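Local coordinates for protein probable 3-hydroxybutyryl-CoA dehydrogenase (Escherichia coli, PDB 3MOG) that oxidises 3-hydroxyadipyl-CoA to 3-oxoadipyl-CoA with NAD+, a step of phenylacetate degradation, working as a homotrimer, at residues Val191-Arg196 with Arg257-Ser262; Trp203-Glu208 with Gly387-Arg392; Asn447-Tyr452 with Tyr457-Leu462. All coordinates share one frame; numbering follows the deposited sequence. Where two conformers were deposited one is given.

Contact 1: Val191-Arg196 with Arg257-Ser262; sequences VNRVAR and RRFLPS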
loop_
_atom_site.group_PDB
_atom_site.type_symbol
_atom_site.label_atom_id
_atom_site.label_comp_id
_atom_site.label_asym_id
_atom_site.label_seq_id
_atom_site.Cartn_x
_atom_site.Cartn_y
_atom_site.Cartn_z
ATOM N N VAL C 191 10.783 -9.839 18.248
ATOM C CA VAL C 191 9.604 -9.802 19.117
ATOM C C VAL C 191 8.516 -8.816 18.666
ATOM O O VAL C 191 7.373 -9.208 18.506
ATOM C CB VAL C 191 9.977 -9.538 20.611
ATOM C CG1 VAL C 191 8.722 -9.525 21.462
ATOM C CG2 VAL C 191 10.950 -10.586 21.124
ATOM N N ASN C 192 8.863 -7.557 18.448
ATOM C CA ASN C 192 7.863 -6.556 18.030
ATOM C C ASN C 192 7.290 -6.831 16.642
ATOM O O ASN C 192 6.190 -6.407 16.335
ATOM C CB ASN C 192 8.446 -5.135 18.055
ATOM C CG ASN C 192 8.387 -4.483 19.422
ATOM O OD1 ASN C 192 7.653 -4.909 20.308
ATOM N ND2 ASN C 192 9.156 -3.412 19.586
ATOM N N ARG C 193 8.050 -7.531 15.808
ATOM C CA ARG C 193 7.600 -7.893 14.469
ATOM C C ARG C 193 6.672 -9.106 14.482
ATOM O O ARG C 193 5.588 -9.057 13.914
ATOM C CB ARG C 193 8.806 -8.157 13.560
ATOM C CG ARG C 193 8.450 -8.534 12.136
ATOM C CD ARG C 193 9.493 -9.462 11.578
ATOM N NE ARG C 193 9.308 -9.774 10.166
ATOM C CZ ARG C 193 10.207 -9.522 9.220
ATOM N NH1 ARG C 193 11.330 -8.903 9.530
ATOM N NH2 ARG C 193 9.966 -9.851 7.956
ATOM N N VAL C 194 7.096 -10.184 15.136
ATOM C CA VAL C 194 6.350 -11.452 15.125
ATOM C C VAL C 194 5.078 -11.395 15.976
ATOM O O VAL C 194 4.090 -12.033 15.637
ATOM C CB VAL C 194 7.273 -12.652 15.509
ATOM C CG1 VAL C 194 6.520 -13.986 15.588
ATOM C CG2 VAL C 194 8.414 -12.743 14.529
ATOM N N ALA C 195 5.092 -10.597 17.043
ATOM C CA ALA C 195 3.909 -10.387 17.882
ATOM C C ALA C 195 2.758 -9.650 17.214
ATOM O O ALA C 195 1.625 -9.746 17.681
ATOM C CB ALA C 195 4.289 -9.654 19.171
ATOM N N ARG C 196 3.037 -8.899 16.152
ATOM C CA ARG C 196 2.015 -8.038 15.535
ATOM C C ARG C 196 0.642 -8.699 15.235
ATOM O O ARG C 196 -0.392 -8.110 15.560
ATOM C CB ARG C 196 2.558 -7.332 14.284
ATOM C CG ARG C 196 3.547 -6.185 14.522
ATOM C CD ARG C 196 2.982 -5.121 15.479
ATOM N NE ARG C 196 3.533 -5.270 16.831
ATOM C CZ ARG C 196 3.076 -4.651 17.910
ATOM N NH1 ARG C 196 2.037 -3.822 17.827
ATOM N NH2 ARG C 196 3.664 -4.863 19.082
ATOM N N ARG C 257 0.446 -4.693 4.288
ATOM C CA ARG C 257 -0.923 -4.808 4.786
ATOM C C ARG C 257 -1.063 -5.859 5.872
ATOM O O ARG C 257 -2.047 -5.843 6.604
ATOM C CB ARG C 257 -1.927 -5.104 3.665
ATOM C CG ARG C 257 -1.693 -4.449 2.301
ATOM C CD ARG C 257 -1.859 -2.945 2.318
ATOM N NE ARG C 257 -3.181 -2.484 2.748
ATOM C CZ ARG C 257 -3.475 -1.199 2.951
ATOM N NH1 ARG C 257 -2.546 -0.275 2.756
ATOM N NH2 ARG C 257 -4.688 -0.832 3.345
ATOM N N ARG C 258 -0.088 -6.762 6.001
ATOM C CA ARG C 258 -0.074 -7.633 7.187
ATOM C C ARG C 258 0.287 -6.894 8.487
ATOM O O ARG C 258 0.140 -7.432 9.589
ATOM C CB ARG C 258 0.764 -8.909 6.962
ATOM C CG ARG C 258 2.257 -8.724 6.845
ATOM C CD ARG C 258 2.875 -9.954 6.189
ATOM N NE ARG C 258 4.306 -10.054 6.464
ATOM C CZ ARG C 258 5.261 -9.437 5.769
ATOM N NH1 ARG C 258 6.531 -9.599 6.121
ATOM N NH2 ARG C 258 4.958 -8.653 4.734
ATOM N N PHE C 259 0.737 -5.647 8.356
ATOM C CA PHE C 259 0.986 -4.807 9.521
ATOM C C PHE C 259 0.011 -3.604 9.619
ATOM O O PHE C 259 0.264 -2.667 10.354
ATOM C CB PHE C 259 2.454 -4.336 9.564
ATOM C CG PHE C 259 3.453 -5.456 9.657
ATOM C CD1 PHE C 259 4.416 -5.630 8.665
ATOM C CD2 PHE C 259 3.427 -6.348 10.736
ATOM C CE1 PHE C 259 5.347 -6.670 8.744
ATOM C CE2 PHE C 259 4.348 -7.396 10.822
ATOM C CZ PHE C 259 5.314 -7.555 9.826
ATOM N N LEU C 260 -1.090 -3.651 8.874
ATOM C CA LEU C 260 -2.126 -2.618 8.898
ATOM C C LEU C 260 -2.596 -2.242 10.314
ATOM O O LEU C 260 -2.871 -3.121 11.139
ATOM C CB LEU C 260 -3.332 -3.073 8.065
ATOM C CG LEU C 260 -4.333 -2.024 7.572
ATOM C CD1 LEU C 260 -3.653 -1.021 6.646
ATOM C CD2 LEU C 260 -5.506 -2.697 6.868
ATOM N N PRO C 261 -2.645 -0.934 10.615
ATOM C CA PRO C 261 -3.256 -0.514 11.890
ATOM C C PRO C 261 -4.789 -0.640 11.879
ATOM O O PRO C 261 -5.383 -0.838 10.821
ATOM C CB PRO C 261 -2.800 0.950 12.042
ATOM C CG PRO C 261 -1.547 1.038 11.160
ATOM C CD PRO C 261 -1.872 0.153 9.993
ATOM N N SER C 262 -5.408 -0.539 13.056
ATOM C CA SER C 262 -6.872 -0.617 13.194
ATOM C C SER C 262 -7.509 0.761 13.427
ATOM O O SER C 262 -7.007 1.527 14.248
ATOM C CB SER C 262 -7.216 -1.521 14.379
ATOM O OG SER C 262 -8.612 -1.695 14.512
#

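Contact 2: Trp203-Glu208 with Gly387-Arg392; sequences WRALEE and GMLIWR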
loop_
_atom_site.group_PDB
_atom_site.type_symbol
_atom_site.label_atom_id
_atom_site.label_comp_id
_atom_site.label_asym_id
_atom_site.label_seq_id
_atom_site.Cartn_x
_atom_site.Cartn_y
_atom_site.Cartn_z
ATOM N N TRP C 203 -8.243 -7.027 16.821
ATOM C CA TRP C 203 -8.890 -5.803 16.314
ATOM C C TRP C 203 -9.825 -6.047 15.123
ATOM O O TRP C 203 -10.911 -5.453 15.048
ATOM C CB TRP C 203 -7.854 -4.750 15.954
ATOM C CG TRP C 203 -7.049 -4.263 17.135
ATOM C CD1 TRP C 203 -5.696 -4.357 17.302
ATOM C CD2 TRP C 203 -7.552 -3.591 18.301
ATOM N NE1 TRP C 203 -5.321 -3.795 18.504
ATOM C CE2 TRP C 203 -6.440 -3.323 19.139
ATOM C CE3 TRP C 203 -8.830 -3.184 18.718
ATOM C CZ2 TRP C 203 -6.571 -2.673 20.373
ATOM C CZ3 TRP C 203 -8.956 -2.538 19.951
ATOM C CH2 TRP C 203 -7.829 -2.284 20.754
ATOM N N ARG C 204 -9.419 -6.931 14.211
ATOM C CA ARG C 204 -10.261 -7.277 13.070
ATOM C C ARG C 204 -11.529 -8.008 13.499
ATOM O O ARG C 204 -12.618 -7.713 12.997
ATOM C CB ARG C 204 -9.494 -8.109 12.057
ATOM C CG ARG C 204 -8.781 -7.254 11.034
ATOM C CD ARG C 204 -8.121 -8.131 10.035
ATOM N NE ARG C 204 -9.058 -8.670 9.056
ATOM C CZ ARG C 204 -8.931 -8.484 7.749
ATOM N NH1 ARG C 204 -7.917 -7.759 7.288
ATOM N NH2 ARG C 204 -9.807 -9.017 6.907
ATOM N N ALA C 205 -11.376 -8.938 14.439
ATOM C CA ALA C 205 -12.504 -9.669 15.012
ATOM C C ALA C 205 -13.447 -8.680 15.708
ATOM O O ALA C 205 -14.647 -8.690 15.462
ATOM C CB ALA C 205 -12.002 -10.752 15.987
ATOM N N LEU C 206 -12.866 -7.797 16.518
ATOM C CA LEU C 206 -13.595 -6.722 17.197
ATOM C C LEU C 206 -14.350 -5.778 16.257
ATOM O O LEU C 206 -15.499 -5.442 16.532
ATOM C CB LEU C 206 -12.643 -5.921 18.076
ATOM C CG LEU C 206 -13.193 -5.160 19.273
ATOM C CD1 LEU C 206 -14.366 -5.895 19.931
ATOM C CD2 LEU C 206 -12.059 -4.980 20.251
ATOM N N GLU C 207 -13.721 -5.387 15.143
ATOM C CA GLU C 207 -14.336 -4.462 14.180
ATOM C C GLU C 207 -15.507 -5.117 13.472
ATOM O O GLU C 207 -16.430 -4.433 13.037
ATOM C CB GLU C 207 -13.303 -3.965 13.148
ATOM C CG GLU C 207 -13.743 -2.760 12.296
ATOM C CD GLU C 207 -12.608 -2.119 11.490
ATOM O OE1 GLU C 207 -11.500 -2.687 11.439
ATOM O OE2 GLU C 207 -12.820 -1.033 10.909
ATOM N N GLU C 208 -15.475 -6.439 13.345
ATOM C CA GLU C 208 -16.580 -7.144 12.697
ATOM C C GLU C 208 -17.620 -7.755 13.660
ATOM O O GLU C 208 -18.534 -8.440 13.210
ATOM C CB GLU C 208 -16.057 -8.172 11.698
ATOM C CG GLU C 208 -15.676 -7.555 10.352
ATOM C CD GLU C 208 -15.078 -8.557 9.373
ATOM O OE1 GLU C 208 -15.759 -9.534 9.019
ATOM O OE2 GLU C 208 -13.925 -8.354 8.939
ATOM N N GLY C 387 -11.835 -19.103 9.847
ATOM C CA GLY C 387 -10.641 -19.339 10.643
ATOM C C GLY C 387 -10.833 -19.094 12.130
ATOM O O GLY C 387 -9.946 -19.400 12.931
ATOM N N MET C 388 -11.997 -18.549 12.487
ATOM C CA MET C 388 -12.381 -18.230 13.866
ATOM C C MET C 388 -11.337 -17.361 14.576
ATOM O O MET C 388 -10.979 -16.301 14.054
ATOM C CB MET C 388 -12.768 -19.503 14.649
ATOM C CG MET C 388 -13.879 -20.325 13.976
ATOM S SD MET C 388 -15.509 -19.583 14.139
ATOM C CE MET C 388 -15.986 -20.456 15.611
ATOM N N LEU C 389 -10.822 -17.805 15.724
ATOM C CA LEU C 389 -10.015 -16.917 16.570
ATOM C C LEU C 389 -8.622 -17.439 16.856
ATOM O O LEU C 389 -7.625 -16.814 16.487
ATOM C CB LEU C 389 -10.737 -16.615 17.897
ATOM C CG LEU C 389 -12.063 -15.851 17.827
ATOM C CD1 LEU C 389 -12.629 -15.624 19.220
ATOM C CD2 LEU C 389 -11.909 -14.502 17.073
ATOM N N ILE C 390 -8.578 -18.579 17.528
ATOM C CA ILE C 390 -7.354 -19.192 17.978
ATOM C C ILE C 390 -6.533 -19.596 16.766
ATOM O O ILE C 390 -5.394 -19.156 16.631
ATOM C CB ILE C 390 -7.669 -20.429 18.862
ATOM C CG1 ILE C 390 -8.254 -19.993 20.209
ATOM C CG2 ILE C 390 -6.440 -21.308 19.042
ATOM C CD1 ILE C 390 -8.954 -21.142 20.986
ATOM N N TRP C 391 -7.128 -20.394 15.874
ATOM C CA TRP C 391 -6.407 -20.927 14.723
ATOM C C TRP C 391 -6.000 -19.836 13.760
ATOM O O TRP C 391 -4.892 -19.870 13.242
ATOM C CB TRP C 391 -7.167 -22.076 14.030
ATOM C CG TRP C 391 -6.918 -23.371 14.756
ATOM C CD1 TRP C 391 -7.588 -23.841 15.854
ATOM C CD2 TRP C 391 -5.882 -24.324 14.482
ATOM N NE1 TRP C 391 -7.048 -25.039 16.265
ATOM C CE2 TRP C 391 -6.000 -25.358 15.443
ATOM C CE3 TRP C 391 -4.873 -24.412 13.511
ATOM C CZ2 TRP C 391 -5.143 -26.462 15.463
ATOM C CZ3 TRP C 391 -4.023 -25.514 13.525
ATOM C CH2 TRP C 391 -4.164 -26.526 14.500
ATOM N N ARG C 392 -6.878 -18.852 13.571
ATOM C CA ARG C 392 -6.610 -17.720 12.677
ATOM C C ARG C 392 -5.416 -16.894 13.169
ATOM O O ARG C 392 -4.547 -16.516 12.367
ATOM C CB ARG C 392 -7.870 -16.852 12.545
ATOM C CG ARG C 392 -7.705 -15.613 11.694
ATOM C CD ARG C 392 -9.012 -15.195 11.122
ATOM N NE ARG C 392 -8.903 -13.907 10.436
ATOM C CZ ARG C 392 -9.876 -13.365 9.715
ATOM N NH1 ARG C 392 -11.021 -14.026 9.580
ATOM N NH2 ARG C 392 -9.705 -12.170 9.126
HETATM O O HOH W 1 -11.775 -10.025 9.258
#

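Contact 3: Asn447-Tyr452 with Tyr457-Leu462; sequences NLQHHY and YRPCSL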
loop_
_atom_site.group_PDB
_atom_site.type_symbol
_atom_site.label_atom_id
_atom_site.label_comp_id
_atom_site.label_asym_id
_atom_site.label_seq_id
_atom_site.Cartn_x
_atom_site.Cartn_y
_atom_site.Cartn_z
ATOM N N ASN C 447 -7.286 -20.665 2.528
ATOM C CA ASN C 447 -8.736 -20.426 2.616
ATOM C C ASN C 447 -9.060 -19.007 3.051
ATOM O O ASN C 447 -9.912 -18.357 2.453
ATOM C CB ASN C 447 -9.411 -21.431 3.547
ATOM C CG ASN C 447 -9.719 -22.750 2.858
ATOM O OD1 ASN C 447 -9.992 -22.798 1.658
ATOM N ND2 ASN C 447 -9.664 -23.826 3.616
ATOM N N LEU C 448 -8.362 -18.517 4.073
ATOM C CA LEU C 448 -8.512 -17.114 4.485
ATOM C C LEU C 448 -8.190 -16.134 3.350
ATOM O O LEU C 448 -8.940 -15.189 3.123
ATOM C CB LEU C 448 -7.671 -16.815 5.721
ATOM C CG LEU C 448 -8.082 -17.586 6.981
ATOM C CD1 LEU C 448 -7.162 -17.246 8.092
ATOM C CD2 LEU C 448 -9.525 -17.257 7.384
ATOM N N GLN C 449 -7.100 -16.408 2.627
ATOM C CA GLN C 449 -6.639 -15.597 1.493
ATOM C C GLN C 449 -7.675 -15.589 0.381
ATOM O O GLN C 449 -7.967 -14.543 -0.183
ATOM C CB GLN C 449 -5.290 -16.123 0.959
ATOM C CG GLN C 449 -4.737 -15.387 -0.272
ATOM C CD GLN C 449 -3.621 -16.156 -0.971
ATOM O OE1 GLN C 449 -2.713 -15.557 -1.560
ATOM N NE2 GLN C 449 -3.678 -17.492 -0.905
ATOM N N HIS C 450 -8.226 -16.758 0.069
ATOM C CA HIS C 450 -9.320 -16.842 -0.888
ATOM C C HIS C 450 -10.576 -16.083 -0.416
ATOM O O HIS C 450 -11.116 -15.274 -1.164
ATOM C CB HIS C 450 -9.661 -18.290 -1.236
ATOM C CG HIS C 450 -10.810 -18.406 -2.184
ATOM N ND1 HIS C 450 -10.680 -18.170 -3.538
ATOM C CD2 HIS C 450 -12.120 -18.682 -1.971
ATOM C CE1 HIS C 450 -11.857 -18.311 -4.121
ATOM N NE2 HIS C 450 -12.746 -18.621 -3.193
ATOM N N HIS C 451 -11.016 -16.322 0.818
ATOM C CA HIS C 451 -12.224 -15.684 1.322
ATOM C C HIS C 451 -12.145 -14.154 1.289
ATOM O O HIS C 451 -13.059 -13.492 0.794
ATOM C CB HIS C 451 -12.545 -16.131 2.745
ATOM C CG HIS C 451 -13.859 -15.613 3.233
ATOM N ND1 HIS C 451 -15.035 -16.314 3.072
ATOM C CD2 HIS C 451 -14.193 -14.450 3.844
ATOM C CE1 HIS C 451 -16.036 -15.607 3.566
ATOM N NE2 HIS C 451 -15.550 -14.472 4.043
ATOM N N TYR C 452 -11.052 -13.614 1.825
ATOM C CA TYR C 452 -10.870 -12.171 1.925
ATOM C C TYR C 452 -10.240 -11.510 0.699
ATOM O O TYR C 452 -10.400 -10.312 0.521
ATOM C CB TYR C 452 -10.065 -11.826 3.174
ATOM C CG TYR C 452 -10.818 -12.132 4.427
ATOM C CD1 TYR C 452 -11.887 -11.325 4.827
ATOM C CD2 TYR C 452 -10.487 -13.246 5.204
ATOM C CE1 TYR C 452 -12.604 -11.617 5.959
ATOM C CE2 TYR C 452 -11.189 -13.545 6.347
ATOM C CZ TYR C 452 -12.249 -12.732 6.721
ATOM O OH TYR C 452 -12.935 -13.016 7.872
ATOM N N TYR C 457 -3.323 -12.318 4.011
ATOM C CA TYR C 457 -3.429 -13.720 4.382
ATOM C C TYR C 457 -2.603 -14.665 3.494
ATOM O O TYR C 457 -2.760 -15.876 3.592
ATOM C CB TYR C 457 -4.911 -14.152 4.531
ATOM C CG TYR C 457 -5.558 -13.393 5.644
ATOM C CD1 TYR C 457 -5.276 -13.702 6.970
ATOM C CD2 TYR C 457 -6.398 -12.310 5.380
ATOM C CE1 TYR C 457 -5.824 -12.965 8.003
ATOM C CE2 TYR C 457 -6.960 -11.579 6.405
ATOM C CZ TYR C 457 -6.665 -11.899 7.712
ATOM O OH TYR C 457 -7.217 -11.158 8.731
ATOM N N ARG C 458 -1.714 -14.106 2.661
ATOM C CA ARG C 458 -0.810 -14.925 1.855
ATOM C C ARG C 458 0.058 -15.843 2.729
ATOM O O ARG C 458 0.660 -15.393 3.710
ATOM C CB ARG C 458 0.050 -14.070 0.903
ATOM C CG ARG C 458 1.160 -13.196 1.548
ATOM C CD ARG C 458 2.513 -13.892 1.584
ATOM N NE ARG C 458 3.516 -13.121 2.316
ATOM C CZ ARG C 458 3.660 -13.160 3.634
ATOM N NH1 ARG C 458 2.856 -13.924 4.353
ATOM N NH2 ARG C 458 4.591 -12.427 4.231
ATOM N N PRO C 459 0.087 -17.146 2.400
ATOM C CA PRO C 459 1.087 -18.046 2.971
ATOM C C PRO C 459 2.456 -17.603 2.468
ATOM O O PRO C 459 2.602 -17.299 1.263
ATOM C CB PRO C 459 0.765 -19.377 2.311
ATOM C CG PRO C 459 -0.651 -19.263 1.863
ATOM C CD PRO C 459 -0.835 -17.850 1.490
ATOM N N CYS C 460 3.445 -17.515 3.352
ATOM C CA CYS C 460 4.754 -17.061 2.883
ATOM C C CYS C 460 5.474 -18.200 2.157
ATOM O O CYS C 460 5.112 -19.366 2.313
ATOM C CB CYS C 460 5.603 -16.436 4.003
ATOM S SG CYS C 460 6.316 -17.613 5.100
ATOM N N SER C 461 6.488 -17.860 1.368
ATOM C CA SER C 461 7.145 -18.843 0.506
ATOM C C SER C 461 7.729 -20.039 1.301
ATOM O O SER C 461 7.613 -21.194 0.862
ATOM C CB SER C 461 8.162 -18.140 -0.406
ATOM O OG SER C 461 9.149 -19.032 -0.886
ATOM N N LEU C 462 8.266 -19.768 2.496
ATOM C CA LEU C 462 8.806 -20.832 3.377
ATOM C C LEU C 462 7.728 -21.748 3.967
ATOM O O LEU C 462 7.988 -22.927 4.238
ATOM C CB LEU C 462 9.685 -20.243 4.501
ATOM C CG LEU C 462 10.455 -21.220 5.406
ATOM C CD1 LEU C 462 11.421 -22.087 4.584
ATOM C CD2 LEU C 462 11.206 -20.467 6.500
#

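Contact 1: Val191-Arg196 with Arg257-Ser262
F259 drives the edge of its ring against the backbone and side chains of R193 and R196. Its CE2 sits 3.7 Å from the carbonyl O of R193, its CD2 lies 3.8 Å from R196 CB, and R193 CG comes within 4.0 Å of its CZ. This is the tight half, buried and largely apolar, with the ring of F253 meeting that of F259 at about 20°. The R196 chain crosses the phenyl at about a right angle, then bends at chi2 (-54°) and turns back to N192 on helix 191-194: NE donates to N192 O over 2.9 Å, in the carbonyl plane, while NH1 reaches T246. A serine in its place would probably deprive N192 O of this donor and open a gap beside F259 CD2, where R196 CG now packs. The contact belongs to the all-helical C-terminal domain of the 3-hydroxyacyl-CoA dehydrogenases, where the loop between helices 239-252 and 263-270 leans on helix 191-194 and on R196 just beyond it. Its other half is looser and charged. F259 CE1 sits 4.0 Å above the centre of one face of the partly exposed R258 guanidinium. R258 NH1 stands 3.9 Å from R193 NH2, two cations gathered round one anion, because both bridge to D403 OD2 on helix 390-406. Farther out, R257 NH1 bonds W254 O of the second subunit.

Contact 2: Trp203-Glu208 with Gly387-Arg392
The guanidinium groups of R204 and R392 meet with their planes 51° apart. R392 receives R204 NE at its edge, 3.6 Å from R392 NH2, whereas R392 NH2 approaches the R204 group obliquely. At the edge of the R204 guanidinium, in its plane, lies water 1, which accepts from NE at 3.0 Å; the ring of Y452 makes a cation-pi contact with the same guanidinium. The water is a shared joint: it donates to E208 OE2 over 2.7 Å and takes a weak bond from R392 NH2. E208 OE2 itself stays 5.7 Å from R392 NH2, so the solvent molecule mediates between carboxylate and arginine.

Two cations can approach this closely probably because anions surround them: E454 pairs with R204 NH1 and E201 with R392 NE. R392 CG stands anti to the backbone N (chi1 177°), and from there the chain runs extended to NE, carrying the charge across to helix 196-207. Its NH1 is held by Y452 OH and P386 O, and its NH2 by Y457 OH, so several bonds fix the rotation of the group.

Beside the polar cluster, L389 CD2 packs on A205 CB at 3.9 Å, with A219 and I216 of helix 213-223 lining this apolar patch. L389 is the N-cap residue of helix 390-406, and the carboxylate of D345 accepts the backbone N-H groups of L389, I390 and W391. The arrangement joins the two tandem C-terminal domains of this protein, helix 196-207 of the first against the start of helix 390-406 of the second.

Contact 3: Asn447-Tyr452 with Tyr457-Leu462
Y457 and Y452 both carry CG anti to the carbonyl carbon (chi1 -63° for Y457), which turns the two rings toward each other, while Q449, its CG anti to the backbone N (chi1 177°), stretches out toward R458 and P459. The two segments belong to a helix-loop-helix connection in the second C-terminal domain: helix 438-452 ends, a short loop follows, and the chain returns past the helix before helix 461-473 begins after its N-cap residue C460. The nearest backbone approach is Q449 to Y457, and the contact rests on packing, without a hydrogen bond between its segments.

L448 CB lies 4.0 Å from Y457 CB, and the leucine crosses the tyrosine obliquely, with CD1 near one ring carbon. Y452 CD2 comes within 4.1 Å of Y457 CE2 in an oblique aromatic pair, the ring centroids 5.5 Å apart and the planes inclined at 34°. The Q449 aliphatic stem presses CB on the carbonyl O of Y457 at 3.7 Å. The Q449 and P459 side chains cross at about a right angle, with Q449 NE2 3.7 Å from P459 CD. L442 and E446 also touch that proline.

The phenol end of Y457 leaves this apolar patch for charged company, its OH bonding E201. Other chains complete the setting, since S461 OG bonds H451 NE2 of the third subunit. Within the chain, H451 CD2 rests 3.7 Å above the centre of one face of the Y452 ring.

From the N terminus the chain leaves the nucleotide-binding domain and enters helix 191-194, where contact 1 opens. Contact 2 opens soon after, on helix 196-207, before contact 1 closes a mainly helical loop of 60 residues at 257-262. Contact 2 closes only at 387-392, beyond the second sheet, so the two cross. Contact 3 follows both in series and closes a four-residue loop near the C terminus. Contact 1 is internal to the first C-terminal domain, contact 3 to the second, and contact 2 ties those domains together. Their centres lie about 15 to 16 Å apart, and all three touch the second subunit of the trimer.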